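Local structure of exonuclease mut-7 homolog (Aedes aegypti, 7JW2) at residues A[31-36]-A[191-196]; A[82-87]-A[108-113]; A[94-99]-A[122-127]. The protein probably trims the 3' ends of Argonaute-bound microRNAs as a magnesium-dependent 3'-5' exoribonuclease, of which this chain is the exonuclease domain. All coordinates share one frame; numbering follows the deposited sequence.

Contact 1. Residues A[31-36]-A[191-196]; sequences QSMIAF and CLLEIY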
loop_
_atom_site.group_PDB
_atom_site.type_symbol
_atom_site.label_atom_id
_atom_site.label_comp_id
_atom_site.label_asym_id
_atom_site.label_seq_id
_atom_site.Cartn_x
_atom_site.Cartn_y
_atom_site.Cartn_z
ATOM N N GLN A 31 -3.500 12.161 2.729
ATOM C CA GLN A 31 -3.385 13.275 3.647
ATOM C C GLN A 31 -2.881 14.519 2.933
ATOM O O GLN A 31 -2.195 14.450 1.910
ATOM C CB GLN A 31 -2.413 12.931 4.776
ATOM C CG GLN A 31 -2.834 11.750 5.628
ATOM C CD GLN A 31 -3.848 12.121 6.683
ATOM O OE1 GLN A 31 -4.022 13.304 7.009
ATOM N NE2 GLN A 31 -4.525 11.118 7.230
ATOM N N SER A 32 -3.217 15.677 3.508
ATOM C CA SER A 32 -2.733 16.954 3.003
ATOM C C SER A 32 -1.618 17.552 3.843
ATOM O O SER A 32 -0.955 18.489 3.381
ATOM C CB SER A 32 -3.874 17.975 2.918
ATOM O OG SER A 32 -4.776 17.569 1.914
ATOM N N MET A 33 -1.372 17.014 5.038
ATOM C CA MET A 33 -0.300 17.507 5.895
ATOM C C MET A 33 0.242 16.347 6.718
ATOM O O MET A 33 -0.534 15.639 7.371
ATOM C CB MET A 33 -0.784 18.636 6.812
ATOM C CG MET A 33 0.328 19.192 7.683
ATOM S SD MET A 33 -0.045 20.721 8.563
ATOM C CE MET A 33 -1.526 20.228 9.388
ATOM N N ILE A 34 1.572 16.172 6.688
ATOM C CA ILE A 34 2.281 15.104 7.389
ATOM C C ILE A 34 3.515 15.727 8.023
ATOM O O ILE A 34 4.133 16.630 7.457
ATOM C CB ILE A 34 2.719 13.957 6.443
ATOM C CG1 ILE A 34 1.531 13.441 5.654
ATOM C CG2 ILE A 34 3.391 12.792 7.210
ATOM C CD1 ILE A 34 0.638 12.630 6.448
ATOM N N ALA A 35 3.897 15.233 9.190
ATOM C CA ALA A 35 5.161 15.623 9.791
ATOM C C ALA A 35 6.099 14.427 9.779
ATOM O O ALA A 35 5.653 13.284 9.857
ATOM C CB ALA A 35 4.955 16.134 11.219
ATOM N N PHE A 36 7.398 14.683 9.656
ATOM C CA PHE A 36 8.337 13.562 9.666
ATOM C C PHE A 36 9.566 13.872 10.501
ATOM O O PHE A 36 9.970 15.030 10.684
ATOM C CB PHE A 36 8.742 13.109 8.243
ATOM C CG PHE A 36 9.651 14.051 7.502
ATOM C CD1 PHE A 36 11.031 13.957 7.595
ATOM C CD2 PHE A 36 9.111 14.981 6.635
ATOM C CE1 PHE A 36 11.855 14.823 6.875
ATOM C CE2 PHE A 36 9.918 15.840 5.901
ATOM C CZ PHE A 36 11.291 15.764 6.019
ATOM N N CYS A 191 4.843 16.513 17.411
ATOM C CA CYS A 191 4.893 17.870 17.959
ATOM C C CYS A 191 5.117 18.912 16.868
ATOM O O CYS A 191 4.815 20.099 17.076
ATOM C CB CYS A 191 5.967 17.968 19.053
ATOM S SG CYS A 191 7.694 18.042 18.476
ATOM N N LEU A 192 5.639 18.501 15.707
ATOM C CA LEU A 192 5.805 19.443 14.607
ATOM C C LEU A 192 4.455 19.939 14.114
ATOM O O LEU A 192 4.316 21.123 13.764
ATOM C CB LEU A 192 6.588 18.784 13.468
ATOM C CG LEU A 192 7.930 18.165 13.872
ATOM C CD1 LEU A 192 8.557 17.507 12.648
ATOM C CD2 LEU A 192 8.856 19.209 14.489
ATOM N N LEU A 193 3.441 19.064 14.116
ATOM C CA LEU A 193 2.092 19.500 13.743
ATOM C C LEU A 193 1.565 20.518 14.738
ATOM O O LEU A 193 0.987 21.543 14.344
ATOM C CB LEU A 193 1.133 18.313 13.671
ATOM C CG LEU A 193 1.441 17.224 12.635
ATOM C CD1 LEU A 193 0.748 15.945 13.028
ATOM C CD2 LEU A 193 0.971 17.661 11.242
ATOM N N GLU A 194 1.757 20.253 16.029
ATOM C CA GLU A 194 1.302 21.180 17.065
ATOM C C GLU A 194 2.035 22.514 16.988
ATOM O O GLU A 194 1.426 23.573 17.203
ATOM C CB GLU A 194 1.494 20.548 18.446
ATOM C CG GLU A 194 0.815 19.203 18.614
ATOM C CD GLU A 194 1.235 18.507 19.894
ATOM O OE1 GLU A 194 2.429 18.158 20.014
ATOM O OE2 GLU A 194 0.368 18.288 20.769
ATOM N N ILE A 195 3.336 22.490 16.681
ATOM C CA ILE A 195 4.093 23.729 16.505
ATOM C C ILE A 195 3.539 24.541 15.337
ATOM O O ILE A 195 3.286 25.746 15.464
ATOM C CB ILE A 195 5.586 23.424 16.316
ATOM C CG1 ILE A 195 6.224 23.023 17.650
ATOM C CG2 ILE A 195 6.300 24.609 15.729
ATOM C CD1 ILE A 195 7.584 22.389 17.474
ATOM N N TYR A 196 3.359 23.904 14.175
ATOM C CA TYR A 196 2.842 24.637 13.020
ATOM C C TYR A 196 1.496 25.268 13.335
ATOM O O TYR A 196 1.240 26.429 12.974
ATOM C CB TYR A 196 2.735 23.711 11.797
ATOM C CG TYR A 196 2.370 24.496 10.560
ATOM C CD1 TYR A 196 3.318 25.279 9.914
ATOM C CD2 TYR A 196 1.071 24.508 10.077
ATOM C CE1 TYR A 196 2.992 26.042 8.805
ATOM C CE2 TYR A 196 0.737 25.276 8.962
ATOM C CZ TYR A 196 1.712 26.031 8.335
ATOM O OH TYR A 196 1.411 26.804 7.231
#
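A35 and M33 carry the strand's side of this contact, and L192, L193 and Y196 answer from the helix. The methyl of A35 is shared between two leucines: its CB lies 3.8 Å from CB of L192 and 3.9 Å from CG of L193. M33 uses the outer part of its chain, from CG to CE. CG of M33 touches CD2 of L193 at 3.9 Å, and a turn at chi3 (54°) brings CE back to within 4.0 Å of that same CD2, which lies against the bend as the side chains run past each other in opposite directions. The sulfur forms a Met-aromatic contact: SD of M33 is 5.1 Å from the centroid of the Y196 ring, approached obliquely, 45° off its normal. Farther along the strand, CD1 of L192 rests on the carbonyl O of F36 at 3.5 Å.

What positions these groups is the alternation of the strand against the periodicity of the helix. M33 and A35 project toward the helix while I34 and F36 point away; L192, L193 and Y196 share one helical face. The axes of strand 33-36 and helix 191-196 approach to 8.0 Å at 124°, near enough for alanine and leucine to touch CB to CB. Strand 33-40 is an inner strand, hydrogen-bonded through A35 to A56 on one flank and through I34 and F36 to L92 of the parallel strand 90-93 on the other. Helix 179-205 packs across this sheet, with L193 and Y196 also touching L92, while L125 of helix 125-132 and L151 of helix 151-159 touch L192.

Contact 2. Residues A[82-87]-A[108-113]; sequences NVFNRD and PSFNVM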
loop_
_atom_site.group_PDB
_atom_site.type_symbol
_atom_site.label_atom_id
_atom_site.label_comp_id
_atom_site.label_asym_id
_atom_site.label_seq_id
_atom_site.Cartn_x
_atom_site.Cartn_y
_atom_site.Cartn_z
ATOM N N ASN A 82 4.518 8.796 -3.324
ATOM C CA ASN A 82 3.140 9.024 -2.913
ATOM C C ASN A 82 3.017 9.894 -1.672
ATOM O O ASN A 82 1.887 10.252 -1.297
ATOM C CB ASN A 82 2.428 7.691 -2.713
ATOM C CG ASN A 82 2.182 6.989 -4.024
ATOM O OD1 ASN A 82 1.334 7.414 -4.809
ATOM N ND2 ASN A 82 2.940 5.928 -4.292
ATOM N N VAL A 83 4.139 10.294 -1.064
ATOM C CA VAL A 83 4.119 11.175 0.102
ATOM C C VAL A 83 5.127 12.311 -0.058
ATOM O O VAL A 83 4.754 13.488 -0.047
ATOM C CB VAL A 83 4.384 10.387 1.401
ATOM C CG1 VAL A 83 4.496 11.328 2.601
ATOM C CG2 VAL A 83 3.276 9.352 1.628
ATOM N N PHE A 84 6.416 11.987 -0.196
ATOM C CA PHE A 84 7.428 13.026 -0.021
ATOM C C PHE A 84 7.599 13.910 -1.247
ATOM O O PHE A 84 7.716 15.137 -1.110
ATOM C CB PHE A 84 8.755 12.399 0.379
ATOM C CG PHE A 84 8.813 12.054 1.816
ATOM C CD1 PHE A 84 8.190 10.907 2.282
ATOM C CD2 PHE A 84 9.419 12.909 2.722
ATOM C CE1 PHE A 84 8.211 10.588 3.627
ATOM C CE2 PHE A 84 9.449 12.601 4.066
ATOM C CZ PHE A 84 8.842 11.439 4.527
ATOM N N ASN A 85 7.624 13.329 -2.440
ATOM C CA ASN A 85 7.879 14.095 -3.661
ATOM C C ASN A 85 6.601 14.557 -4.329
ATOM O O ASN A 85 6.461 14.492 -5.556
ATOM C CB ASN A 85 8.721 13.261 -4.621
ATOM C CG ASN A 85 10.101 12.982 -4.080
ATOM O OD1 ASN A 85 10.624 13.737 -3.258
ATOM N ND2 ASN A 85 10.700 11.891 -4.535
ATOM N N ARG A 86 5.640 14.996 -3.531
ATOM C CA ARG A 86 4.366 15.503 -4.015
ATOM C C ARG A 86 4.217 16.953 -3.589
ATOM O O ARG A 86 4.329 17.267 -2.399
ATOM C CB ARG A 86 3.214 14.685 -3.457
ATOM C CG ARG A 86 3.081 13.329 -4.060
ATOM C CD ARG A 86 1.953 12.603 -3.395
ATOM N NE ARG A 86 0.684 13.312 -3.548
ATOM C CZ ARG A 86 -0.437 12.923 -2.958
ATOM N NH1 ARG A 86 -0.424 11.854 -2.170
ATOM N NH2 ARG A 86 -1.563 13.601 -3.143
ATOM N N ASP A 87 3.942 17.831 -4.550
ATOM C CA ASP A 87 3.757 19.236 -4.221
ATOM C C ASP A 87 2.416 19.520 -3.550
ATOM O O ASP A 87 2.244 20.618 -3.009
ATOM C CB ASP A 87 3.884 20.092 -5.485
ATOM C CG ASP A 87 5.326 20.247 -5.950
ATOM O OD1 ASP A 87 5.537 20.601 -7.133
ATOM O OD2 ASP A 87 6.249 20.022 -5.140
ATOM N N PRO A 108 19.316 4.652 -0.235
ATOM C CA PRO A 108 19.372 5.401 -1.500
ATOM C C PRO A 108 18.091 5.356 -2.320
ATOM O O PRO A 108 17.835 6.306 -3.070
ATOM C CB PRO A 108 20.544 4.741 -2.239
ATOM C CG PRO A 108 21.402 4.177 -1.133
ATOM C CD PRO A 108 20.415 3.676 -0.121
ATOM N N SER A 109 17.279 4.296 -2.199
ATOM C CA SER A 109 16.023 4.224 -2.945
ATOM C C SER A 109 14.958 5.173 -2.406
ATOM O O SER A 109 14.004 5.475 -3.123
ATOM C CB SER A 109 15.480 2.797 -2.923
ATOM O OG SER A 109 16.392 1.910 -3.533
ATOM N N PHE A 110 15.100 5.643 -1.160
ATOM C CA PHE A 110 14.179 6.613 -0.565
ATOM C C PHE A 110 14.675 7.989 -0.978
ATOM O O PHE A 110 15.284 8.735 -0.204
ATOM C CB PHE A 110 14.121 6.445 0.951
ATOM C CG PHE A 110 13.113 7.337 1.627
ATOM C CD1 PHE A 110 11.840 7.495 1.107
ATOM C CD2 PHE A 110 13.452 8.046 2.777
ATOM C CE1 PHE A 110 10.915 8.330 1.721
ATOM C CE2 PHE A 110 12.522 8.875 3.397
ATOM C CZ PHE A 110 11.256 9.015 2.864
ATOM N N ASN A 111 14.401 8.318 -2.238
ATOM C CA ASN A 111 15.043 9.430 -2.930
ATOM C C ASN A 111 14.148 10.662 -2.826
ATOM O O ASN A 111 13.375 10.974 -3.724
ATOM C CB ASN A 111 15.313 9.023 -4.378
ATOM C CG ASN A 111 15.927 10.125 -5.199
ATOM O OD1 ASN A 111 16.908 10.737 -4.794
ATOM N ND2 ASN A 111 15.361 10.371 -6.373
ATOM N N VAL A 112 14.268 11.370 -1.702
ATOM C CA VAL A 112 13.450 12.559 -1.453
ATOM C C VAL A 112 14.090 13.771 -2.114
ATOM O O VAL A 112 15.289 14.026 -1.938
ATOM C CB VAL A 112 13.269 12.796 0.055
ATOM C CG1 VAL A 112 12.473 14.077 0.281
ATOM C CG2 VAL A 112 12.576 11.606 0.715
ATOM N N MET A 113 13.280 14.535 -2.851
ATOM C CA MET A 113 13.728 15.748 -3.528
ATOM C C MET A 113 13.527 16.964 -2.623
ATOM O O MET A 113 12.393 17.328 -2.294
ATOM C CB MET A 113 12.981 15.933 -4.851
ATOM C CG MET A 113 12.876 14.653 -5.699
ATOM S SD MET A 113 11.750 14.752 -7.121
ATOM C CE MET A 113 12.116 13.214 -7.960
#
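F84 is gripped by V112 at its base and by F110 over its ring. Its CB starts beside the valine, 3.9 Å from CG2 of V112, and CG still feels that methyl while already lying under the tip of F110. From there the ring divides: CD2 stays against both methyls of V112, while the CD1-CE1 side lies under F110, CE1 of F84 coming to 3.5 Å from CZ of F110. At the end of the ring, CZ of F84 remains 3.8 Å from CZ of F110. This is a T-shaped pair, the edge of F110 directed at the face of F84, with centroids 5.0 Å apart and planes at 88°. CG2 of V112 lies over one face of the F110 ring, toward its rim.

N85 supplies the polar half. N of M113 donates to OD1 of N85 at 2.8 Å (175°), and ND2 of N85 donates to the carbonyl O of N111 at 2.9 Å (172°), that acceptor lying in the plane of the amide. Two nearly straight bonds thus fix the rotation of the group, while CG of M113 lies across it, 3.4 Å from OD1 of N85.

Beyond the pair, F84 meets F36 edge-to-face, and F110 meets W76 and F103. The N-H and C=O of the N85 amide engage the backbone on either side of V112 much as those of one residue in a parallel strand would, and so tie the end of helix 73-84 to a loop with inverse gamma turns centred on F110 and N111, within the RNase H-like exonuclease fold.

Contact 3. Residues A[94-99]-A[122-127]; sequences FAPSTD and ILDLQL
A95 and P96 close on D124 in the tight half of this contact. OD1 of D124 accepts two backbone N-H groups, from N of A95 at 2.8 Å and from N of Q126 at 2.9 Å, and the donors arrive from opposite faces of the carboxylate plane. The second bond is an N-cap interaction, D124 standing immediately before helix 125-132; the first ties the same oxygen to the turn leading into helix 96-106. CG of D124 is anti to its backbone N (chi1 -178°), which sets it 3.3 Å from CD of P96; that CD is also 3.5 Å from CB of D124, and the two side chains meet at about a right angle. Deeper in, CB of P96 is 4.2 Å from CG2 of I122.

The other half is looser and partly open to solvent. F94 starts away from 122-127, but its ring swings back over Q126, whose CB makes a CH-pi contact 4.2 Å from the ring centroid and 19° off the normal. The extended glutamine continues beneath the rim, with CD of Q126 4.0 Å from CZ of F94 and its amide inclined by 36° to the ring. CB of A95 approaches OE1 of Q126 only to 4.0 Å.

The contact joins elements of a beta-alpha-beta unit, strand 90-93, helix 96-106 and the outermost strand 122-124, and the start of helix 125-132. Backbone bonds pair L123 with K91 and L125 with S93; L125 packs against L192, I195 and Y196 of helix 179-205, and L123 reaches L214 and L217 of helix 210-217.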
loop_
_atom_site.group_PDB
_atom_site.type_symbol
_atom_site.label_atom_id
_atom_site.label_comp_id
_atom_site.label_asym_id
_atom_site.label_seq_id
_atom_site.Cartn_x
_atom_site.Cartn_y
_atom_site.Cartn_z
ATOM N N PHE A 94 11.988 19.606 10.924
ATOM C CA PHE A 94 12.899 20.553 11.560
ATOM C C PHE A 94 14.295 20.281 11.016
ATOM O O PHE A 94 14.808 19.169 11.158
ATOM C CB PHE A 94 12.860 20.432 13.092
ATOM C CG PHE A 94 13.515 21.591 13.815
ATOM C CD1 PHE A 94 14.898 21.628 13.995
ATOM C CD2 PHE A 94 12.750 22.641 14.312
ATOM C CE1 PHE A 94 15.494 22.702 14.662
ATOM C CE2 PHE A 94 13.350 23.715 14.975
ATOM C CZ PHE A 94 14.717 23.737 15.143
ATOM N N ALA A 95 14.886 21.278 10.363
ATOM C CA ALA A 95 16.174 21.138 9.693
ATOM C C ALA A 95 16.257 19.875 8.818
ATOM O O ALA A 95 17.135 19.047 9.003
ATOM C CB ALA A 95 17.306 21.155 10.712
ATOM N N PRO A 96 15.356 19.749 7.828
ATOM C CA PRO A 96 15.244 18.488 7.070
ATOM C C PRO A 96 16.476 18.121 6.256
ATOM O O PRO A 96 16.671 16.928 5.976
ATOM C CB PRO A 96 14.044 18.750 6.149
ATOM C CG PRO A 96 14.019 20.240 5.975
ATOM C CD PRO A 96 14.428 20.769 7.329
ATOM N N SER A 97 17.302 19.096 5.857
ATOM C CA SER A 97 18.447 18.803 4.993
ATOM C C SER A 97 19.368 17.759 5.602
ATOM O O SER A 97 19.974 16.966 4.875
ATOM C CB SER A 97 19.240 20.079 4.708
ATOM O OG SER A 97 18.551 20.912 3.796
ATOM N N THR A 98 19.481 17.737 6.929
ATOM C CA THR A 98 20.354 16.775 7.583
ATOM C C THR A 98 19.902 15.345 7.302
ATOM O O THR A 98 20.666 14.537 6.760
ATOM C CB THR A 98 20.398 17.049 9.086
ATOM O OG1 THR A 98 20.616 18.448 9.313
ATOM C CG2 THR A 98 21.517 16.255 9.725
ATOM N N ASP A 99 18.654 15.018 7.659
ATOM C CA ASP A 99 18.161 13.658 7.437
ATOM C C ASP A 99 18.129 13.316 5.957
ATOM O O ASP A 99 18.507 12.204 5.567
ATOM C CB ASP A 99 16.758 13.477 8.019
ATOM C CG ASP A 99 16.749 13.332 9.533
ATOM O OD1 ASP A 99 17.821 13.078 10.131
ATOM O OD2 ASP A 99 15.643 13.454 10.123
ATOM N N ILE A 122 8.109 20.522 1.339
ATOM C CA ILE A 122 8.683 20.214 2.647
ATOM C C ILE A 122 9.036 21.531 3.332
ATOM O O ILE A 122 9.898 22.278 2.855
ATOM C CB ILE A 122 9.916 19.304 2.525
ATOM C CG1 ILE A 122 9.547 17.944 1.914
ATOM C CG2 ILE A 122 10.575 19.090 3.894
ATOM C CD1 ILE A 122 10.756 17.199 1.356
ATOM N N LEU A 123 8.401 21.795 4.468
ATOM C CA LEU A 123 8.634 23.017 5.226
ATOM C C LEU A 123 9.569 22.742 6.396
ATOM O O LEU A 123 9.260 21.921 7.269
ATOM C CB LEU A 123 7.326 23.596 5.744
ATOM C CG LEU A 123 7.540 24.839 6.619
ATOM C CD1 LEU A 123 8.055 26.007 5.777
ATOM C CD2 LEU A 123 6.257 25.211 7.338
ATOM N N ASP A 124 10.694 23.450 6.421
ATOM C CA ASP A 124 11.586 23.483 7.576
ATOM C C ASP A 124 11.015 24.450 8.607
ATOM O O ASP A 124 10.938 25.656 8.351
ATOM C CB ASP A 124 12.975 23.919 7.127
ATOM C CG ASP A 124 13.984 23.935 8.256
ATOM O OD1 ASP A 124 13.621 23.610 9.414
ATOM O OD2 ASP A 124 15.154 24.260 7.970
ATOM N N LEU A 125 10.615 23.939 9.775
ATOM C CA LEU A 125 10.030 24.835 10.772
ATOM C C LEU A 125 11.053 25.802 11.346
ATOM O O LEU A 125 10.657 26.855 11.863
ATOM C CB LEU A 125 9.372 24.044 11.901
ATOM C CG LEU A 125 8.043 23.387 11.498
ATOM C CD1 LEU A 125 7.577 22.443 12.584
ATOM C CD2 LEU A 125 6.973 24.434 11.220
ATOM N N GLN A 126 12.347 25.479 11.265
ATOM C CA GLN A 126 13.355 26.452 11.679
ATOM C C GLN A 126 13.354 27.679 10.774
ATOM O O GLN A 126 13.627 28.790 11.242
ATOM C CB GLN A 126 14.739 25.805 11.698
ATOM C CG GLN A 126 15.785 26.621 12.453
ATOM C CD GLN A 126 17.048 25.836 12.720
ATOM O OE1 GLN A 126 17.448 24.996 11.918
ATOM N NE2 GLN A 126 17.694 26.116 13.851
ATOM N N LEU A 127 13.038 27.506 9.487
ATOM C CA LEU A 127 12.927 28.646 8.580
ATOM C C LEU A 127 11.690 29.478 8.886
ATOM O O LEU A 127 11.732 30.713 8.820
ATOM C CB LEU A 127 12.888 28.163 7.130
ATOM C CG LEU A 127 14.165 27.575 6.540
ATOM C CD1 LEU A 127 13.913 27.084 5.121
ATOM C CD2 LEU A 127 15.286 28.602 6.571
#

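In the fold
Contacts 1 and 3 share the sheet; contact 2 lies at its flank and joins them through side chains. Contacts 1 and 3 lie closest, with centres about 12 Å apart, and meet where CE1 of Y196 comes to 3.7 Å from CD2 of L123. The centre of contact 2 is about 17 Å from that of contact 1, yet CD2 of F36 reaches CE2 of F84 at 3.5 Å. Contacts 2 and 3, centres about 15 Å apart, alternate along the chain and join through CG1 of V112 and CD1 of I122, 3.7 Å apart. In related DEDD exonucleases, elements equivalent to strand 33-40 and helices 96-106 and 179-205 bear the metal-binding acidic residues, so contacts 1 and 3 join elements that probably flank the active site.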